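Side-chain contacts in PCF11 protein (Saccharomyces cerevisiae, PDB 1SZ9), which binds the carboxy-terminal domain of RNA polymerase II through its CTD-interacting domain and acts in 3'-end processing of mRNA: residues V9-F12 against N13-E17; L30-L33 against A34-I38; Y62-Y65 against A66-S69. All coordinates share one frame; numbering follows the deposited sequence.

Contact 1 of 3, residues V9-F12 against N13-E17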
loop_
_atom_site.group_PDB
_atom_site.type_symbol
_atom_site.label_atom_id
_atom_site.label_comp_id
_atom_site.label_asym_id
_atom_site.label_seq_id
_atom_site.Cartn_x
_atom_site.Cartn_y
_atom_site.Cartn_z
ATOM N N VAL A 9 10.434 -12.561 -8.747
ATOM C CA VAL A 9 10.213 -11.127 -8.848
ATOM C C VAL A 9 9.501 -10.759 -10.150
ATOM O O VAL A 9 8.585 -9.934 -10.142
ATOM C CB VAL A 9 11.548 -10.342 -8.719
ATOM C CG1 VAL A 9 11.347 -8.869 -9.075
ATOM C CG2 VAL A 9 12.072 -10.450 -7.287
ATOM N N LYS A 10 9.902 -11.378 -11.263
ATOM C CA LYS A 10 9.263 -11.080 -12.547
ATOM C C LYS A 10 7.809 -11.524 -12.525
ATOM O O LYS A 10 6.938 -10.883 -13.101
ATOM C CB LYS A 10 9.994 -11.773 -13.698
ATOM C CG LYS A 10 11.262 -11.067 -14.120
ATOM C CD LYS A 10 11.929 -11.774 -15.287
ATOM C CE LYS A 10 13.142 -11.000 -15.774
ATOM N NZ LYS A 10 13.810 -11.718 -16.902
ATOM N N ASP A 11 7.561 -12.635 -11.852
ATOM C CA ASP A 11 6.221 -13.173 -11.738
ATOM C C ASP A 11 5.376 -12.199 -10.902
ATOM O O ASP A 11 4.203 -11.959 -11.220
ATOM C CB ASP A 11 6.306 -14.563 -11.087
ATOM C CG ASP A 11 4.948 -15.218 -10.879
ATOM O OD1 ASP A 11 4.136 -15.290 -11.830
ATOM O OD2 ASP A 11 4.698 -15.688 -9.748
ATOM N N PHE A 12 5.974 -11.626 -9.854
ATOM C CA PHE A 12 5.260 -10.667 -8.986
ATOM C C PHE A 12 4.890 -9.449 -9.831
ATOM O O PHE A 12 3.738 -9.011 -9.828
ATOM C CB PHE A 12 6.146 -10.218 -7.802
ATOM C CG PHE A 12 5.408 -9.449 -6.726
ATOM C CD1 PHE A 12 4.754 -10.113 -5.686
ATOM C CD2 PHE A 12 5.384 -8.058 -6.742
ATOM C CE1 PHE A 12 4.092 -9.401 -4.670
ATOM C CE2 PHE A 12 4.716 -7.337 -5.726
ATOM C CZ PHE A 12 4.075 -8.021 -4.692
ATOM N N ASN A 13 5.867 -8.914 -10.559
ATOM C CA ASN A 13 5.629 -7.739 -11.407
ATOM C C ASN A 13 4.565 -8.001 -12.469
ATOM O O ASN A 13 3.692 -7.174 -12.710
ATOM C CB ASN A 13 6.915 -7.296 -12.120
ATOM C CG ASN A 13 7.849 -6.505 -11.222
ATOM O OD1 ASN A 13 7.491 -5.445 -10.718
ATOM N ND2 ASN A 13 9.057 -7.012 -11.028
ATOM N N SER A 14 4.653 -9.161 -13.107
ATOM C CA SER A 14 3.719 -9.537 -14.162
ATOM C C SER A 14 2.274 -9.545 -13.670
ATOM O O SER A 14 1.356 -9.068 -14.346
ATOM C CB SER A 14 4.118 -10.915 -14.703
ATOM O OG SER A 14 3.144 -11.425 -15.590
ATOM N N ILE A 15 2.073 -10.109 -12.489
ATOM C CA ILE A 15 0.752 -10.162 -11.901
ATOM C C ILE A 15 0.301 -8.739 -11.523
ATOM O O ILE A 15 -0.829 -8.333 -11.793
ATOM C CB ILE A 15 0.772 -11.077 -10.662
ATOM C CG1 ILE A 15 1.022 -12.521 -11.119
ATOM C CG2 ILE A 15 -0.532 -10.941 -9.878
ATOM C CD1 ILE A 15 1.249 -13.508 -9.986
ATOM N N LEU A 16 1.204 -7.975 -10.921
ATOM C CA LEU A 16 0.889 -6.618 -10.507
ATOM C C LEU A 16 0.387 -5.772 -11.688
ATOM O O LEU A 16 -0.511 -4.937 -11.532
ATOM C CB LEU A 16 2.136 -6.002 -9.877
ATOM C CG LEU A 16 2.107 -4.670 -9.130
ATOM C CD1 LEU A 16 0.934 -4.561 -8.153
ATOM C CD2 LEU A 16 3.438 -4.562 -8.387
ATOM N N GLU A 17 0.964 -6.002 -12.869
ATOM C CA GLU A 17 0.571 -5.267 -14.075
ATOM C C GLU A 17 -0.886 -5.533 -14.430
ATOM O O GLU A 17 -1.507 -4.758 -15.137
ATOM C CB GLU A 17 1.449 -5.663 -15.268
ATOM C CG GLU A 17 2.891 -5.254 -15.138
ATOM C CD GLU A 17 3.075 -3.755 -15.135
ATOM O OE1 GLU A 17 2.488 -3.088 -16.016
ATOM O OE2 GLU A 17 3.814 -3.245 -14.259
#

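Contact 2 of 3, residues L30-L33 against A34-I38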
loop_
_atom_site.group_PDB
_atom_site.type_symbol
_atom_site.label_atom_id
_atom_site.label_comp_id
_atom_site.label_asym_id
_atom_site.label_seq_id
_atom_site.Cartn_x
_atom_site.Cartn_y
_atom_site.Cartn_z
ATOM N N LEU A 30 -0.945 -11.887 -4.742
ATOM C CA LEU A 30 0.254 -11.093 -4.463
ATOM C C LEU A 30 0.622 -11.187 -2.960
ATOM O O LEU A 30 1.801 -11.194 -2.601
ATOM C CB LEU A 30 0.031 -9.620 -4.846
ATOM C CG LEU A 30 -0.056 -9.279 -6.345
ATOM C CD1 LEU A 30 -0.481 -7.800 -6.535
ATOM C CD2 LEU A 30 1.325 -9.542 -7.007
ATOM N N THR A 31 -0.393 -11.263 -2.094
ATOM C CA THR A 31 -0.180 -11.352 -0.648
ATOM C C THR A 31 0.463 -12.703 -0.296
ATOM O O THR A 31 1.352 -12.774 0.544
ATOM C CB THR A 31 -1.531 -11.198 0.105
ATOM O OG1 THR A 31 -2.144 -9.966 -0.295
ATOM C CG2 THR A 31 -1.329 -11.195 1.639
ATOM N N LYS A 32 0.008 -13.771 -0.949
ATOM C CA LYS A 32 0.550 -15.104 -0.715
ATOM C C LYS A 32 2.006 -15.161 -1.203
ATOM O O LYS A 32 2.854 -15.762 -0.555
ATOM C CB LYS A 32 -0.303 -16.155 -1.439
ATOM C CG LYS A 32 -1.686 -16.353 -0.831
ATOM C CD LYS A 32 -2.598 -17.155 -1.773
ATOM C CE LYS A 32 -2.053 -18.555 -2.019
ATOM N NZ LYS A 32 -2.967 -19.350 -2.863
ATOM N N LEU A 33 2.295 -14.534 -2.341
ATOM C CA LEU A 33 3.668 -14.498 -2.843
ATOM C C LEU A 33 4.567 -13.741 -1.842
ATOM O O LEU A 33 5.732 -14.101 -1.627
ATOM C CB LEU A 33 3.725 -13.797 -4.212
ATOM C CG LEU A 33 3.297 -14.597 -5.455
ATOM C CD1 LEU A 33 3.211 -13.687 -6.684
ATOM C CD2 LEU A 33 4.322 -15.721 -5.701
ATOM N N ALA A 34 4.024 -12.686 -1.243
ATOM C CA ALA A 34 4.782 -11.887 -0.284
ATOM C C ALA A 34 5.036 -12.690 1.006
ATOM O O ALA A 34 6.086 -12.577 1.617
ATOM C CB ALA A 34 4.034 -10.586 0.019
ATOM N N GLU A 35 4.069 -13.511 1.390
ATOM C CA GLU A 35 4.167 -14.364 2.577
ATOM C C GLU A 35 5.203 -15.482 2.366
ATOM O O GLU A 35 5.994 -15.802 3.250
ATOM C CB GLU A 35 2.787 -14.988 2.852
ATOM C CG GLU A 35 2.720 -16.115 3.897
ATOM C CD GLU A 35 2.548 -15.601 5.328
ATOM O OE1 GLU A 35 1.902 -14.559 5.520
ATOM O OE2 GLU A 35 3.029 -16.253 6.271
ATOM N N GLU A 36 5.202 -16.054 1.175
ATOM C CA GLU A 36 6.085 -17.162 0.848
ATOM C C GLU A 36 7.490 -16.809 0.392
ATOM O O GLU A 36 8.355 -17.674 0.324
ATOM C CB GLU A 36 5.419 -18.015 -0.223
ATOM C CG GLU A 36 4.220 -18.785 0.267
ATOM C CD GLU A 36 3.299 -19.184 -0.865
ATOM O OE1 GLU A 36 3.797 -19.442 -1.987
ATOM O OE2 GLU A 36 2.073 -19.250 -0.633
ATOM N N ASN A 37 7.733 -15.544 0.090
ATOM C CA ASN A 37 9.040 -15.157 -0.394
ATOM C C ASN A 37 9.582 -13.935 0.315
ATOM O O ASN A 37 10.058 -12.999 -0.324
ATOM C CB ASN A 37 8.952 -14.909 -1.901
ATOM C CG ASN A 37 8.484 -16.142 -2.656
ATOM O OD1 ASN A 37 9.289 -17.004 -3.004
ATOM N ND2 ASN A 37 7.169 -16.248 -2.885
ATOM N N ILE A 38 9.513 -13.944 1.639
ATOM C CA ILE A 38 10.004 -12.824 2.403
ATOM C C ILE A 38 11.427 -12.452 2.015
ATOM O O ILE A 38 11.832 -11.302 2.144
ATOM C CB ILE A 38 9.907 -13.101 3.913
ATOM C CG1 ILE A 38 8.437 -12.982 4.344
ATOM C CG2 ILE A 38 10.814 -12.125 4.693
ATOM C CD1 ILE A 38 8.195 -13.187 5.846
#

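Contact 3 of 3, residues Y62-Y65 against A66-S69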
loop_
_atom_site.group_PDB
_atom_site.type_symbol
_atom_site.label_atom_id
_atom_site.label_comp_id
_atom_site.label_asym_id
_atom_site.label_seq_id
_atom_site.Cartn_x
_atom_site.Cartn_y
_atom_site.Cartn_z
ATOM N N TYR A 62 -5.777 0.611 -6.323
ATOM C CA TYR A 62 -5.697 -0.843 -6.252
ATOM C C TYR A 62 -4.302 -1.334 -5.877
ATOM O O TYR A 62 -4.167 -2.348 -5.194
ATOM C CB TYR A 62 -6.201 -1.438 -7.568
ATOM C CG TYR A 62 -7.522 -0.806 -7.965
ATOM C CD1 TYR A 62 -8.599 -0.771 -7.073
ATOM C CD2 TYR A 62 -7.683 -0.206 -9.214
ATOM C CE1 TYR A 62 -9.807 -0.142 -7.421
ATOM C CE2 TYR A 62 -8.873 0.418 -9.576
ATOM C CZ TYR A 62 -9.930 0.450 -8.675
ATOM O OH TYR A 62 -11.090 1.094 -9.030
ATOM N N ALA A 63 -3.273 -0.594 -6.284
ATOM C CA ALA A 63 -1.898 -0.948 -5.925
ATOM C C ALA A 63 -1.751 -0.700 -4.414
ATOM O O ALA A 63 -1.068 -1.453 -3.714
ATOM C CB ALA A 63 -0.883 -0.082 -6.713
ATOM N N PHE A 64 -2.368 0.370 -3.915
ATOM C CA PHE A 64 -2.332 0.635 -2.468
ATOM C C PHE A 64 -3.120 -0.469 -1.730
ATOM O O PHE A 64 -2.811 -0.795 -0.583
ATOM C CB PHE A 64 -2.938 2.007 -2.136
ATOM C CG PHE A 64 -1.932 3.003 -1.604
ATOM C CD1 PHE A 64 -1.291 2.783 -0.381
ATOM C CD2 PHE A 64 -1.640 4.170 -2.318
ATOM C CE1 PHE A 64 -0.378 3.704 0.128
ATOM C CE2 PHE A 64 -0.722 5.105 -1.818
ATOM C CZ PHE A 64 -0.088 4.869 -0.587
ATOM N N TYR A 65 -4.143 -1.036 -2.370
ATOM C CA TYR A 65 -4.886 -2.126 -1.705
ATOM C C TYR A 65 -3.985 -3.348 -1.636
ATOM O O TYR A 65 -4.063 -4.130 -0.696
ATOM C CB TYR A 65 -6.194 -2.473 -2.428
ATOM C CG TYR A 65 -7.326 -1.475 -2.234
ATOM C CD1 TYR A 65 -7.238 -0.434 -1.301
ATOM C CD2 TYR A 65 -8.506 -1.593 -2.968
ATOM C CE1 TYR A 65 -8.323 0.471 -1.108
ATOM C CE2 TYR A 65 -9.577 -0.709 -2.783
ATOM C CZ TYR A 65 -9.476 0.317 -1.849
ATOM O OH TYR A 65 -10.559 1.149 -1.642
ATOM N N ALA A 66 -3.103 -3.506 -2.624
ATOM C CA ALA A 66 -2.152 -4.617 -2.595
ATOM C C ALA A 66 -1.197 -4.401 -1.394
ATOM O O ALA A 66 -0.942 -5.319 -0.609
ATOM C CB ALA A 66 -1.365 -4.658 -3.899
ATOM N N LEU A 67 -0.671 -3.184 -1.275
ATOM C CA LEU A 67 0.224 -2.793 -0.184
ATOM C C LEU A 67 -0.485 -3.033 1.165
ATOM O O LEU A 67 0.092 -3.583 2.099
ATOM C CB LEU A 67 0.571 -1.301 -0.321
ATOM C CG LEU A 67 1.530 -0.625 0.678
ATOM C CD1 LEU A 67 2.109 0.657 0.049
ATOM C CD2 LEU A 67 0.802 -0.287 1.986
ATOM N N ASP A 68 -1.742 -2.610 1.236
ATOM C CA ASP A 68 -2.564 -2.762 2.433
ATOM C C ASP A 68 -2.740 -4.244 2.822
ATOM O O ASP A 68 -2.565 -4.610 3.978
ATOM C CB ASP A 68 -3.949 -2.144 2.181
ATOM C CG ASP A 68 -4.848 -2.206 3.396
ATOM O OD1 ASP A 68 -4.678 -1.385 4.316
ATOM O OD2 ASP A 68 -5.726 -3.084 3.437
ATOM N N SER A 69 -3.088 -5.082 1.848
ATOM C CA SER A 69 -3.304 -6.508 2.108
ATOM C C SER A 69 -2.021 -7.178 2.608
ATOM O O SER A 69 -2.032 -7.904 3.600
ATOM C CB SER A 69 -3.833 -7.201 0.840
ATOM O OG SER A 69 -4.054 -8.587 1.051
#

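Contact 1 of 3, residues V9-F12 against N13-E17
Val-9 to Phe-12 and Asn-13 to Leu-16 are successive turns of one alpha-helix, 3-16, the first helix of the all-helical CTD-interacting domain (CID). Four i to i+4 backbone bonds join them: Asn-13 N to Val-9 O, Ser-14 N to Lys-10 O, Ile-15 N to Asp-11 O and Leu-16 N to Phe-12 O. Lengths range from 2.9 Å for Asn-13 N to Val-9 O up to 3.1 Å for Ile-15 N to Asp-11 O, and the N-H of Asn-13 is the straightest, at 169°. Closest approach of the CA atoms beyond the chain junction is that of Asp-11 and Ser-14, 5.0 Å apart.

On the buried side Phe-12 and Leu-16, one turn apart, carry the contact. Both first torsions put CG opposite the backbone N (chi1 -169° for Phe-12, -170° for Leu-16), and the two side chains cross at a slant until Phe-12 CE2 lies 4.1 Å from Leu-16 CD2. The ring is held from outside as well: it stacks on Phe-44 and touches Ile-48 of helix 41-54, and also meets Leu-30 of helix 24-36. Ile-15 faces that second helix, packing on Ile-26, Leu-30 and Leu-33, while its CG1 sits 3.2 Å from Asp-11 O.

The carboxylate of Asp-11 reaches forward along the helix toward the end of Ile-15, OD1 standing 3.9 Å from Ile-15 CD1, a van der Waals approach of a charged group to a methyl. Lys-10 and Ser-14 occupy the solvent side. Val-9 and Asn-13 run side by side in the same direction, next to Tyr-43 and Ala-47 of helix 41-54. The amide of Asn-13 folds back along the helix, which brings ND2 to 3.5 Å from Val-9 CG1 and to 3.1 Å from Val-9 O.

Contact 2 of 3, residues L30-L33 against A34-I38
Leu-33 O takes two donors from Asn-37: the side-chain ND2 at 2.9 Å, nearly straight at 164°, and the backbone N at 3.0 Å, weak because its N-H is bent to 122°. ND2 approaches in the carbonyl plane, on a lone pair, and Leu-33 O lies close to the amide plane of Asn-37. With CG beside its own backbone N (chi1 -59°), the amide turns back alongside Leu-33, ND2 resting 4.0 Å from CD2. This is the C-terminal end of helix 24-36 in the CID: Asn-37 is the first residue to leave helical backbone angles, and its side chain makes good the poor last bond. With an alanine here, Leu-33 O would probably keep just the weak backbone bond from this residue, and the helix end would be less firmly fixed.

Upstream, Leu-30 O, Thr-31 O and Lys-32 O receive the N-H groups of Ala-34, Glu-35 and Glu-36. Glu-36 extends back over Lys-32, its OE2 4.0 Å from Lys-32 CB, yet the charged ends, Lys-32 NZ and Glu-36 OE2, stay 5.5 Å apart. Thr-31 OG1 is hydrogen-bonded with Ser-69 OG and Ile-27 O, and Ala-34 O with Tyr-78 OH.

Contact 3 of 3, residues Y62-Y65 against A66-S69
Phe-64 and Leu-67 form the tight part of this contact within helix 57-73, lying side by side and pointing the same way. The methyl CD1 of Leu-67 approaches the ring obliquely, 3.9 Å from Phe-64 CE1 and 4.0 Å from Phe-64 CD1. Leu-67 reaches it because CG stands opposite the backbone N (chi1 -179°). Ala-63 and Ala-66 are buried too, and Ala-66 CB lies 3.2 Å from Ala-63 O.

Tyr-62 and Tyr-65 belong to the looser, partly exposed side. Tyr-65 meets the following turn chiefly through its backbone, its O accepting from Ser-69 N at 2.9 Å; of its side chain it is CB that comes close, beside Ala-66 N. Asp-68 N closes on Phe-64 O at 2.8 Å; its carboxylate is engaged elsewhere, where OD1 accepts a hydrogen bond from Trp-112 NE1.

Contacts on several faces place helix 57-73 in the interior of the helical CID. Ala-63, Phe-64 and Leu-67 pack on helix 41-54, at Arg-51, Ile-52 and Ile-48. Phe-64 and Asp-68 also meet Met-108 of helix 99-112, and Tyr-65 and Ser-69 lean on Ile-27 of helix 24-36.

How the contacts relate
The three contacts follow one another along the chain, on helices 3-16, 24-36 and 57-73. Contacts 1 and 2, centres about 12 Å apart, meet through apolar packing: Ile-15 CD1 lies 3.8 Å from Leu-33 CD1, and Leu-16 CD1 3.9 Å from Leu-30 CD1. Contacts 2 and 3, about 13 Å between centres, add a polar tie, Thr-31 OG1 to Ser-69 OG at 2.7 Å, a probable hydrogen bond. Leu-30 of contact 2 touches contact 1 through Leu-16 CD1 and contact 3 through Ala-66 CB, which lies 4.2 Å from Leu-30 CD1. Contacts 1 and 3 do not touch, their nearest atoms about 5 Å apart. Contact 3 is nearest the chain's centre.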